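Local coordinates for glucan-binding protein C, GbpC (Streptococcus mutans UA159, PDB 5UQZ) that is part of a longer cell-wall-anchored protein that probably binds glucan and mediates both sucrose-dependent and sucrose-independent adherence, at residues V79-T84 against W123-V128; H227-Y232 against A264-Y269; I211-N216 against M305-E310; F66-E71 against I139-Y144. All blocks are in the same frame, centred on the assembly; numbering follows the deposited sequence. Where two conformers were deposited one is given.

How the interactions relate
Followed from the N terminus, the chain passes the long helix 3-51 and then opens interaction 4 at 66-71. Before that contact closes at 139-144, interaction 1 opens and shuts within it, joining strand 82-83 to strand 122-127, an edge strand of a four-stranded sheet. Interaction 3 repeats the scheme further on: it opens at 211-216 and closes at 305-310, and the loop between holds interaction 2, which fastens strand 227-230 to the run after strand 260-263 near the calcium site. No two contacts interleave. Interactions 3 and 4 touch, with Y144 packed against I211 and L213, whereas interaction 2 lies across the chain's centre from interaction 4.

Interaction 1: V79-T84 against W123-V128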
# COMPACT_ATOMS: atom_id res chain seq x y z
N VAL A 79 -15.99 17.83 7.47
CA VAL A 79 -16.28 16.62 8.25
C VAL A 79 -17.27 17.00 9.32
O VAL A 79 -17.04 17.96 10.07
CB VAL A 79 -14.99 16.05 8.87
CG1 VAL A 79 -15.34 14.96 9.89
CG2 VAL A 79 -14.10 15.46 7.75
N ASN A 80 -18.38 16.24 9.40
CA ASN A 80 -19.38 16.46 10.41
C ASN A 80 -19.46 15.39 11.48
O ASN A 80 -20.22 15.57 12.41
CB ASN A 80 -20.74 16.68 9.76
CG ASN A 80 -21.68 17.56 10.65
OD1 ASN A 80 -21.35 18.68 11.15
ND2 ASN A 80 -22.86 17.02 10.87
N GLN A 81 -18.80 14.25 11.34
CA GLN A 81 -18.89 13.16 12.32
C GLN A 81 -17.49 12.68 12.68
O GLN A 81 -16.98 11.72 12.07
CB GLN A 81 -19.70 11.99 11.76
CG GLN A 81 -21.10 12.37 11.53
CD GLN A 81 -21.81 12.23 12.80
OE1 GLN A 81 -21.78 13.15 13.63
NE2 GLN A 81 -22.45 11.06 13.00
N TYR A 82 -16.87 13.31 13.65
CA TYR A 82 -15.60 12.83 14.17
C TYR A 82 -15.82 11.69 15.17
O TYR A 82 -16.80 11.68 15.92
CB TYR A 82 -14.86 13.95 14.88
CG TYR A 82 -14.47 15.09 13.96
CD1 TYR A 82 -13.26 15.10 13.30
CD2 TYR A 82 -15.33 16.19 13.77
CE1 TYR A 82 -12.91 16.15 12.47
CE2 TYR A 82 -14.98 17.26 12.97
CZ TYR A 82 -13.75 17.23 12.34
OH TYR A 82 -13.39 18.28 11.53
N LEU A 83 -14.90 10.71 15.18
CA LEU A 83 -14.99 9.65 16.16
C LEU A 83 -14.55 10.19 17.51
O LEU A 83 -13.48 10.78 17.63
CB LEU A 83 -14.07 8.50 15.71
CG LEU A 83 -14.12 7.25 16.57
CD1 LEU A 83 -15.46 6.54 16.43
CD2 LEU A 83 -12.95 6.30 16.17
N THR A 84 -15.35 9.97 18.54
CA THR A 84 -14.95 10.45 19.87
C THR A 84 -13.68 9.72 20.32
O THR A 84 -13.41 8.58 19.92
CB THR A 84 -16.05 10.26 20.91
OG1 THR A 84 -16.22 8.85 21.12
CG2 THR A 84 -17.35 10.97 20.50
N TRP A 123 -9.70 10.75 13.43
CA TRP A 123 -10.66 9.72 13.01
C TRP A 123 -12.02 10.36 12.77
O TRP A 123 -12.48 11.17 13.60
CB TRP A 123 -10.80 8.67 14.11
CG TRP A 123 -9.69 7.71 14.26
CD1 TRP A 123 -8.51 7.90 14.97
CD2 TRP A 123 -9.64 6.36 13.78
NE1 TRP A 123 -7.75 6.75 14.93
CE2 TRP A 123 -8.42 5.79 14.21
CE3 TRP A 123 -10.51 5.59 13.01
CZ2 TRP A 123 -8.08 4.48 13.92
CZ3 TRP A 123 -10.18 4.31 12.71
CH2 TRP A 123 -8.96 3.76 13.15
N PHE A 124 -12.69 9.94 11.71
CA PHE A 124 -14.01 10.46 11.41
C PHE A 124 -14.72 9.51 10.45
O PHE A 124 -14.09 8.66 9.82
CB PHE A 124 -13.98 11.89 10.82
CG PHE A 124 -13.03 12.08 9.68
CD1 PHE A 124 -13.38 11.74 8.38
CD2 PHE A 124 -11.77 12.62 9.91
CE1 PHE A 124 -12.47 11.96 7.32
CE2 PHE A 124 -10.88 12.82 8.88
CZ PHE A 124 -11.25 12.49 7.58
N LYS A 125 -16.03 9.68 10.35
CA LYS A 125 -16.82 8.98 9.35
C LYS A 125 -17.02 9.91 8.16
O LYS A 125 -17.39 11.07 8.34
CB LYS A 125 -18.18 8.65 9.98
CG LYS A 125 -19.10 7.75 9.21
CD LYS A 125 -20.56 7.89 9.67
CE LYS A 125 -20.70 7.60 11.11
NZ LYS A 125 -22.16 7.43 11.48
N MET A 126 -16.74 9.41 6.98
CA MET A 126 -17.10 10.14 5.77
C MET A 126 -18.48 9.73 5.30
O MET A 126 -18.95 8.62 5.58
CB MET A 126 -16.10 9.84 4.65
CG MET A 126 -14.73 10.50 4.86
SD MET A 126 -13.57 10.20 3.54
CE MET A 126 -14.07 11.40 2.33
N LYS A 127 -19.15 10.65 4.60
CA LYS A 127 -20.50 10.46 4.09
C LYS A 127 -20.44 10.55 2.57
O LYS A 127 -19.81 11.47 2.01
CB LYS A 127 -21.36 11.59 4.67
CG LYS A 127 -22.79 11.58 4.14
CD LYS A 127 -23.66 12.57 4.92
CE LYS A 127 -25.05 12.64 4.30
NZ LYS A 127 -25.91 13.64 4.98
N VAL A 128 -21.09 9.61 1.90
CA VAL A 128 -21.06 9.58 0.44
C VAL A 128 -21.49 10.94 -0.11
O VAL A 128 -22.53 11.50 0.30
CB VAL A 128 -21.97 8.47 -0.09
CG1 VAL A 128 -22.27 8.67 -1.58
CG2 VAL A 128 -21.32 7.10 0.14
O HOH W 1 -18.58 13.46 8.29
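Y82 and F124 face each other at a single beta bridge, CA to CA 4.0 Å, between backbone runs whose directions lie 115° apart. The bonds flank this pair, as in an antiparallel non-hydrogen-bonded pair: K125 N gives to Q81 O at 2.8 Å, and L83 N gives to W123 O at 2.9 Å. A water continues the link beyond the bridge, accepting from N80 N and donating to K125 O.

V79 meets F124 with both of its methyls. CG1, anti to the backbone N (chi1 169°), touches F124 CB at 3.5 Å and also lies over the centre of the Y82 ring in its own segment. V79 CG2 covers one face of the F124 ring, 3.8 Å from its centroid. The F124 ring, in turn, meets M126 CG at its edge, in plane. Within this beta-supersandwich protein the bridge joins the two-stranded antiparallel sheet of 82-83 and 110-111 to strand 122-127, which also pairs with strand 167-172. I132 of strand 132-137 packs on V79 and F124 as well, which continues the cluster toward the large antiparallel sheet.

Past the bridge, L83 and W123 run side by side in the same direction. L83 CB and W123 CB are 3.6 Å apart. L83 CD2 leans obliquely on the indole at CG, CD2 and CE3. Q81 and K125 are likewise alongside each other, touching through their CB atoms, and the K125 ammonium makes a cation-pi contact with F110.

Interaction 2: H227-Y232 against A264-Y269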
# COMPACT_ATOMS: atom_id res chain seq x y z
N HIS A 227 -4.73 -7.78 -4.85
CA HIS A 227 -5.84 -8.56 -5.36
C HIS A 227 -5.69 -9.94 -4.73
O HIS A 227 -4.74 -10.67 -5.03
CB HIS A 227 -5.77 -8.64 -6.89
CG HIS A 227 -6.91 -9.40 -7.51
ND1 HIS A 227 -7.14 -9.41 -8.87
CD2 HIS A 227 -7.90 -10.15 -6.96
CE1 HIS A 227 -8.22 -10.13 -9.13
NE2 HIS A 227 -8.69 -10.60 -7.99
N TRP A 228 -6.60 -10.30 -3.85
CA TRP A 228 -6.60 -11.63 -3.28
C TRP A 228 -7.94 -12.31 -3.55
O TRP A 228 -8.98 -11.64 -3.58
CB TRP A 228 -6.26 -11.66 -1.78
CG TRP A 228 -7.04 -10.78 -0.78
CD1 TRP A 228 -6.61 -9.59 -0.22
CD2 TRP A 228 -8.32 -11.05 -0.20
NE1 TRP A 228 -7.56 -9.13 0.69
CE2 TRP A 228 -8.61 -10.01 0.71
CE3 TRP A 228 -9.26 -12.08 -0.36
CZ2 TRP A 228 -9.80 -9.96 1.45
CZ3 TRP A 228 -10.44 -12.03 0.38
CH2 TRP A 228 -10.69 -10.98 1.26
N THR A 229 -7.89 -13.62 -3.79
CA THR A 229 -9.08 -14.39 -4.09
C THR A 229 -9.10 -15.59 -3.16
O THR A 229 -8.22 -16.46 -3.24
CB THR A 229 -9.10 -14.84 -5.56
OG1 THR A 229 -8.94 -13.71 -6.43
CG2 THR A 229 -10.41 -15.50 -5.87
N THR A 230 -10.09 -15.61 -2.26
CA THR A 230 -10.21 -16.72 -1.33
C THR A 230 -11.69 -17.01 -1.15
O THR A 230 -12.56 -16.34 -1.74
CB THR A 230 -9.64 -16.40 0.06
OG1 THR A 230 -10.50 -15.50 0.76
CG2 THR A 230 -8.23 -15.82 0.00
N LYS A 231 -11.99 -17.99 -0.30
CA LYS A 231 -13.36 -18.28 0.05
C LYS A 231 -14.10 -17.07 0.59
O LYS A 231 -15.33 -17.03 0.52
CB LYS A 231 -13.36 -19.40 1.12
CG LYS A 231 -14.71 -19.82 1.65
CD LYS A 231 -14.59 -20.98 2.64
CE LYS A 231 -13.81 -20.63 3.90
NZ LYS A 231 -14.05 -21.61 5.01
N TYR A 232 -13.37 -16.09 1.10
CA TYR A 232 -13.98 -14.93 1.73
C TYR A 232 -14.02 -13.70 0.84
O TYR A 232 -14.46 -12.64 1.31
CB TYR A 232 -13.25 -14.60 3.04
CG TYR A 232 -13.37 -15.75 4.03
CD1 TYR A 232 -14.51 -15.89 4.80
CD2 TYR A 232 -12.36 -16.70 4.16
CE1 TYR A 232 -14.64 -16.94 5.69
CE2 TYR A 232 -12.48 -17.76 5.06
CZ TYR A 232 -13.63 -17.86 5.80
OH TYR A 232 -13.77 -18.91 6.68
N ALA A 264 -4.87 -7.80 -12.50
CA ALA A 264 -6.01 -8.55 -13.04
C ALA A 264 -6.21 -9.88 -12.32
O ALA A 264 -7.35 -10.34 -12.18
CB ALA A 264 -5.80 -8.78 -14.54
N LYS A 265 -5.12 -10.51 -11.90
CA LYS A 265 -5.14 -11.80 -11.22
C LYS A 265 -4.69 -11.62 -9.78
O LYS A 265 -4.15 -10.60 -9.38
CB LYS A 265 -4.23 -12.80 -11.93
CG LYS A 265 -4.68 -13.13 -13.34
CD LYS A 265 -3.73 -14.15 -13.91
CE LYS A 265 -3.64 -14.10 -15.44
NZ LYS A 265 -3.58 -15.48 -16.03
N ASP A 266 -4.92 -12.66 -8.97
CA ASP A 266 -4.45 -12.66 -7.58
C ASP A 266 -2.95 -12.39 -7.55
O ASP A 266 -2.19 -13.01 -8.31
CB ASP A 266 -4.81 -14.03 -6.98
CG ASP A 266 -4.41 -14.19 -5.49
OD1 ASP A 266 -3.21 -14.08 -5.19
OD2 ASP A 266 -5.25 -14.50 -4.62
N ASN A 267 -2.54 -11.44 -6.72
CA ASN A 267 -1.13 -11.15 -6.53
C ASN A 267 -0.73 -11.33 -5.08
O ASN A 267 0.35 -10.89 -4.67
CB ASN A 267 -0.78 -9.75 -7.03
CG ASN A 267 -1.47 -8.64 -6.26
OD1 ASN A 267 -2.14 -8.89 -5.26
ND2 ASN A 267 -1.30 -7.40 -6.73
N GLN A 268 -1.57 -12.02 -4.29
CA GLN A 268 -1.36 -12.14 -2.85
C GLN A 268 -0.81 -13.49 -2.41
O GLN A 268 -0.06 -13.54 -1.42
CB GLN A 268 -2.70 -11.93 -2.13
CG GLN A 268 -2.56 -11.70 -0.63
CD GLN A 268 -2.13 -10.28 -0.29
OE1 GLN A 268 -2.43 -9.34 -1.02
NE2 GLN A 268 -1.41 -10.11 0.81
N TYR A 269 -1.19 -14.59 -3.08
CA TYR A 269 -0.81 -15.93 -2.65
C TYR A 269 -0.18 -16.69 -3.79
O TYR A 269 -0.79 -16.83 -4.86
CB TYR A 269 -2.08 -16.70 -2.17
CG TYR A 269 -2.63 -16.10 -0.89
CD1 TYR A 269 -1.97 -16.28 0.32
CD2 TYR A 269 -3.78 -15.30 -0.91
CE1 TYR A 269 -2.42 -15.65 1.49
CE2 TYR A 269 -4.25 -14.68 0.26
CZ TYR A 269 -3.55 -14.85 1.43
OH TYR A 269 -3.99 -14.24 2.59
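H227 and N267 grip each other twice. H227 N gives to N267 OD1 at 2.8 Å from above the amide carbonyl plane, and N267 N returns a bond to H227 O at 2.9 Å. In H227, chi1 of -178° puts CG anti to the backbone N; CG and ND1 lie near K265 O, and CE1 is 3.2 Å from A264 O, which approaches the edge of the imidazole. D266 N lies over one face of that ring, near the rim. H227 ND1 bonds S263 O and NE2 bonds D234 OD1.

D266 splits its carboxylate between the two segments. OD2 accepts T229 N at 2.9 Å on the anti side and also N272 ND2. OD1 takes Q268 N from above the carboxylate plane, which makes an Asx turn, and Y269 N on its syn lone pair, which extends this to the wider Asx motif. Apolar contacts join W228, T230, Q268 and Y269: W228 CB rests on Q268 CB at 3.6 Å, and the Y269 ring, with Q268 CG over one face, meets W228 CB and T230 CG2 obliquely.

Q268 NE2 gives to D279 OD1, while Q268 OE1 accepts from N226 ND2, which makes Q268 a second-shell partner of a calcium ligand. Strand 227-230 is a hairpin arm beside strand 233-240; that strand also pairs with 260-263, from which 264-269 runs on directly.

Interaction 3: I211-N216 against M305-E310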
# COMPACT_ATOMS: atom_id res chain seq x y z
N ILE A 211 1.45 25.14 -6.90
CA ILE A 211 2.56 24.79 -7.78
C ILE A 211 2.01 24.11 -9.04
O ILE A 211 1.29 23.11 -8.97
CB ILE A 211 3.52 23.87 -7.03
CG1 ILE A 211 4.18 24.64 -5.92
CG2 ILE A 211 4.58 23.34 -8.02
CD1 ILE A 211 5.10 23.78 -5.01
N ASP A 212 2.39 24.67 -10.20
CA ASP A 212 2.05 24.09 -11.49
C ASP A 212 2.85 22.81 -11.74
O ASP A 212 4.09 22.84 -11.73
CB ASP A 212 2.37 25.17 -12.54
CG ASP A 212 2.05 24.74 -13.97
OD1 ASP A 212 1.47 23.68 -14.21
OD2 ASP A 212 2.42 25.53 -14.89
N LEU A 213 2.15 21.71 -11.97
CA LEU A 213 2.76 20.39 -12.19
C LEU A 213 2.90 20.05 -13.66
O LEU A 213 3.25 18.90 -13.99
CB LEU A 213 2.00 19.31 -11.41
CG LEU A 213 1.86 19.57 -9.91
CD1 LEU A 213 1.12 18.41 -9.27
CD2 LEU A 213 3.23 19.79 -9.21
N SER A 214 2.69 21.02 -14.56
CA SER A 214 2.64 20.62 -15.97
C SER A 214 4.00 20.44 -16.62
O SER A 214 4.02 20.14 -17.82
CB SER A 214 1.73 21.52 -16.80
OG SER A 214 2.22 22.84 -16.78
N GLY A 215 5.10 20.53 -15.87
CA GLY A 215 6.37 20.01 -16.34
C GLY A 215 6.44 18.49 -16.27
O GLY A 215 7.40 17.89 -16.74
N ASN A 216 5.42 17.86 -15.68
CA ASN A 216 5.34 16.40 -15.67
C ASN A 216 6.46 15.76 -14.89
O ASN A 216 6.92 14.65 -15.20
CB ASN A 216 5.18 15.81 -17.06
CG ASN A 216 3.83 16.10 -17.66
OD1 ASN A 216 2.98 16.76 -17.05
ND2 ASN A 216 3.63 15.66 -18.90
N MET A 305 2.25 6.96 -11.17
CA MET A 305 1.64 7.91 -12.08
C MET A 305 2.54 9.12 -12.24
O MET A 305 3.27 9.50 -11.34
CB MET A 305 0.25 8.37 -11.65
CG MET A 305 0.21 9.04 -10.30
SD MET A 305 -1.49 9.63 -9.98
CE MET A 305 -1.35 10.07 -8.24
N THR A 306 2.44 9.76 -13.41
CA THR A 306 2.81 11.17 -13.54
C THR A 306 1.58 11.96 -13.11
O THR A 306 0.53 11.90 -13.79
CB THR A 306 3.22 11.50 -14.97
OG1 THR A 306 4.36 10.71 -15.32
CG2 THR A 306 3.56 12.97 -15.08
N TYR A 307 1.67 12.55 -11.94
CA TYR A 307 0.56 13.27 -11.35
C TYR A 307 0.56 14.69 -11.89
O TYR A 307 1.53 15.45 -11.72
CB TYR A 307 0.69 13.26 -9.82
CG TYR A 307 -0.44 14.04 -9.16
CD1 TYR A 307 -1.76 13.63 -9.33
CD2 TYR A 307 -0.20 15.21 -8.43
CE1 TYR A 307 -2.81 14.38 -8.80
CE2 TYR A 307 -1.22 15.93 -7.88
CZ TYR A 307 -2.51 15.52 -8.05
OH TYR A 307 -3.57 16.24 -7.54
N LYS A 308 -0.54 15.05 -12.56
CA LYS A 308 -0.64 16.33 -13.27
C LYS A 308 -1.52 17.32 -12.51
O LYS A 308 -1.85 18.38 -13.04
CB LYS A 308 -1.18 16.10 -14.67
CG LYS A 308 -0.17 15.28 -15.50
CD LYS A 308 -0.74 15.01 -16.92
CE LYS A 308 0.23 14.15 -17.71
NZ LYS A 308 -0.18 13.86 -19.12
N GLY A 309 -1.90 17.01 -11.29
CA GLY A 309 -2.70 17.94 -10.52
C GLY A 309 -4.19 17.75 -10.63
O GLY A 309 -4.92 18.52 -10.02
N GLU A 310 -4.65 16.71 -11.24
CA GLU A 310 -6.06 16.48 -11.49
C GLU A 310 -6.59 15.33 -10.64
O GLU A 310 -5.82 14.47 -10.19
CB GLU A 310 -6.22 16.18 -12.98
CG GLU A 310 -5.78 17.39 -13.84
CD GLU A 310 -6.72 17.75 -14.97
OE1 GLU A 310 -7.79 17.12 -15.20
OE2 GLU A 310 -6.36 18.69 -15.68
O HOH W 2 3.87 16.36 -12.85
O HOH W 3 -0.68 21.53 -12.27
O HOH W 4 0.95 16.37 -20.34
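L213 O takes two donors: N216 N at 2.9 Å, closing the type I turn from L213 to N216, and a water that also donates to Y307 O at 2.8 Å. The turn belongs to the loop between strands 194-204 and 219-222, and this water ties it to the 305-310 segment, whose strand 303-306 pairs with 219-222. A second water accepts from N216 ND2 and from K308 NZ, bridging the side-chain ends.

Direct contact is by van der Waals packing. With Y307 CG anti to the backbone N (chi1 179°), the ring beyond it meets L213 CD1 obliquely, 3.6 Å from Y307 CD2. G309 N stands over the centre of one ring face, while Y307 OH bonds to I201 O. Nearby, N216 CB meets T306 CG2 at 3.8 Å, the two side chains crossing at about a right angle. The extended K308 chain passes obliquely by N216 OD1, which lies 3.8 Å from its CG.

R57 NH2 bonds both N216 O and T306 OG1, giving the two segments a shared partner. With no direct hydrogen bond between them, they are joined by waters, by R57 and by van der Waals contacts, the chemistry of a partly hydrated seam.

Interaction 4: F66-E71 against I139-Y144; sequences FINEPE and IVNSKY
E69 turns its carboxylate onto three successive residues of the 139-144 run. OE2 accepts S142 OG at 2.6 Å through its anti lone pair and N141 N at 2.8 Å through its syn one; OE1 takes V140 N at 2.8 Å on the syn side, somewhat out of plane. The bend at chi2 (-63°) brings CD back toward these donors. In the beta-supersandwich this joins the loop between strands 64-65 and 73-77 to the 139-144 segment, which includes strand 143-144, the middle strand of a small antiparallel sheet that also holds 64-65. A buried carboxylate with three donors is likely to stay ionised, and E69 N is itself held by D175 OD2.

One further bond adds to the grip: N141 ND2 gives to N68 O at 2.9 Å, nearly straight (173°), with the oxygen in the plane of the N141 amide. The N68 and N141 amide planes are almost parallel, 10° apart.

Van der Waals contacts lie beside this polar centre. I139 CG2 lies 3.4 Å from E69 OE2, the side chains crossing at about a right angle, and the V140 methyls lie against the E71 carboxylate, CG1 near OE1 and CG2 near OE2. A water accepts from I67 N and donates to S142 OG. That same hydroxyl oxygen also sits at the edge of the F66 ring, near its plane, 3.6 Å from F66 CD1.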
# COMPACT_ATOMS: atom_id res chain seq x y z
N PHE A 66 8.50 14.03 -1.71
CA PHE A 66 7.32 14.12 -0.87
C PHE A 66 7.15 12.74 -0.25
O PHE A 66 6.37 11.91 -0.71
CB PHE A 66 6.13 14.52 -1.73
CG PHE A 66 4.82 14.64 -0.95
CD1 PHE A 66 4.70 15.52 0.13
CD2 PHE A 66 3.72 13.91 -1.32
CE1 PHE A 66 3.48 15.62 0.82
CE2 PHE A 66 2.52 14.03 -0.65
CZ PHE A 66 2.41 14.90 0.40
N ILE A 67 7.94 12.49 0.77
CA ILE A 67 8.04 11.14 1.30
C ILE A 67 7.89 11.02 2.79
O ILE A 67 7.48 9.97 3.29
CB ILE A 67 9.29 10.42 0.84
CG1 ILE A 67 9.34 8.98 1.35
CG2 ILE A 67 10.42 11.12 1.21
CD1 ILE A 67 7.93 8.24 1.14
N ASN A 68 8.25 12.05 3.52
CA ASN A 68 8.27 11.92 4.98
C ASN A 68 7.94 13.29 5.56
O ASN A 68 8.76 14.18 5.39
CB ASN A 68 9.74 11.49 5.33
CG ASN A 68 10.11 11.55 6.81
OD1 ASN A 68 9.43 10.97 7.65
ND2 ASN A 68 11.28 12.17 7.11
N GLU A 69 6.80 13.45 6.24
CA GLU A 69 6.44 14.75 6.83
C GLU A 69 5.90 14.50 8.22
O GLU A 69 4.71 14.67 8.51
CB GLU A 69 5.45 15.51 5.94
CG GLU A 69 6.11 16.03 4.65
CD GLU A 69 7.23 17.05 4.92
OE1 GLU A 69 7.36 17.57 6.06
OE2 GLU A 69 8.00 17.35 3.97
N PRO A 70 6.78 14.11 9.15
CA PRO A 70 6.32 13.65 10.46
C PRO A 70 5.93 14.79 11.39
O PRO A 70 5.41 14.53 12.47
CB PRO A 70 7.54 12.87 11.02
CG PRO A 70 8.70 13.56 10.38
CD PRO A 70 8.24 13.97 8.99
N GLU A 71 6.16 16.04 11.00
CA GLU A 71 5.80 17.20 11.81
C GLU A 71 4.52 17.86 11.32
O GLU A 71 4.13 18.88 11.89
CB GLU A 71 6.93 18.27 11.79
CG GLU A 71 8.26 17.70 12.18
CD GLU A 71 9.40 18.70 12.10
OE1 GLU A 71 9.20 19.92 12.31
OE2 GLU A 71 10.55 18.27 11.87
N ILE A 139 5.46 21.67 6.77
CA ILE A 139 6.06 20.78 5.76
C ILE A 139 7.53 21.15 5.71
O ILE A 139 7.89 22.32 5.42
CB ILE A 139 5.39 20.99 4.40
CG1 ILE A 139 3.86 20.88 4.48
CG2 ILE A 139 5.96 19.99 3.41
CD1 ILE A 139 3.32 19.63 5.10
N VAL A 140 8.39 20.17 6.04
CA VAL A 140 9.78 20.47 6.33
C VAL A 140 10.76 19.80 5.40
O VAL A 140 11.91 20.27 5.31
CB VAL A 140 10.15 20.16 7.80
CG1 VAL A 140 9.22 20.86 8.73
CG2 VAL A 140 10.25 18.67 8.09
N ASN A 141 10.37 18.73 4.68
CA ASN A 141 11.30 17.88 3.92
C ASN A 141 11.01 17.85 2.44
O ASN A 141 11.66 17.04 1.77
CB ASN A 141 11.22 16.43 4.42
CG ASN A 141 11.71 16.30 5.84
OD1 ASN A 141 12.70 16.92 6.22
ND2 ASN A 141 11.00 15.49 6.64
N SER A 142 10.00 18.55 1.95
CA SER A 142 9.46 18.28 0.63
C SER A 142 9.69 19.43 -0.34
O SER A 142 9.74 20.60 0.05
CB SER A 142 7.97 17.95 0.74
OG SER A 142 7.79 16.75 1.48
N LYS A 143 9.79 19.08 -1.64
CA LYS A 143 9.99 20.10 -2.67
C LYS A 143 9.48 19.54 -3.98
O LYS A 143 9.32 18.32 -4.15
CB LYS A 143 11.47 20.48 -2.80
CG LYS A 143 12.36 19.38 -3.28
CD LYS A 143 13.78 19.88 -3.54
CE LYS A 143 14.64 18.71 -4.07
NZ LYS A 143 15.91 19.19 -4.73
N TYR A 144 9.26 20.45 -4.93
CA TYR A 144 8.94 20.05 -6.31
C TYR A 144 9.77 20.92 -7.24
O TYR A 144 9.62 22.14 -7.21
CB TYR A 144 7.45 20.24 -6.60
CG TYR A 144 7.16 20.00 -8.06
CD1 TYR A 144 7.06 18.69 -8.56
CD2 TYR A 144 7.03 21.06 -8.93
CE1 TYR A 144 6.85 18.46 -9.93
CE2 TYR A 144 6.78 20.84 -10.31
CZ TYR A 144 6.70 19.52 -10.81
OH TYR A 144 6.44 19.24 -12.14
O HOH W 5 9.54 14.47 1.92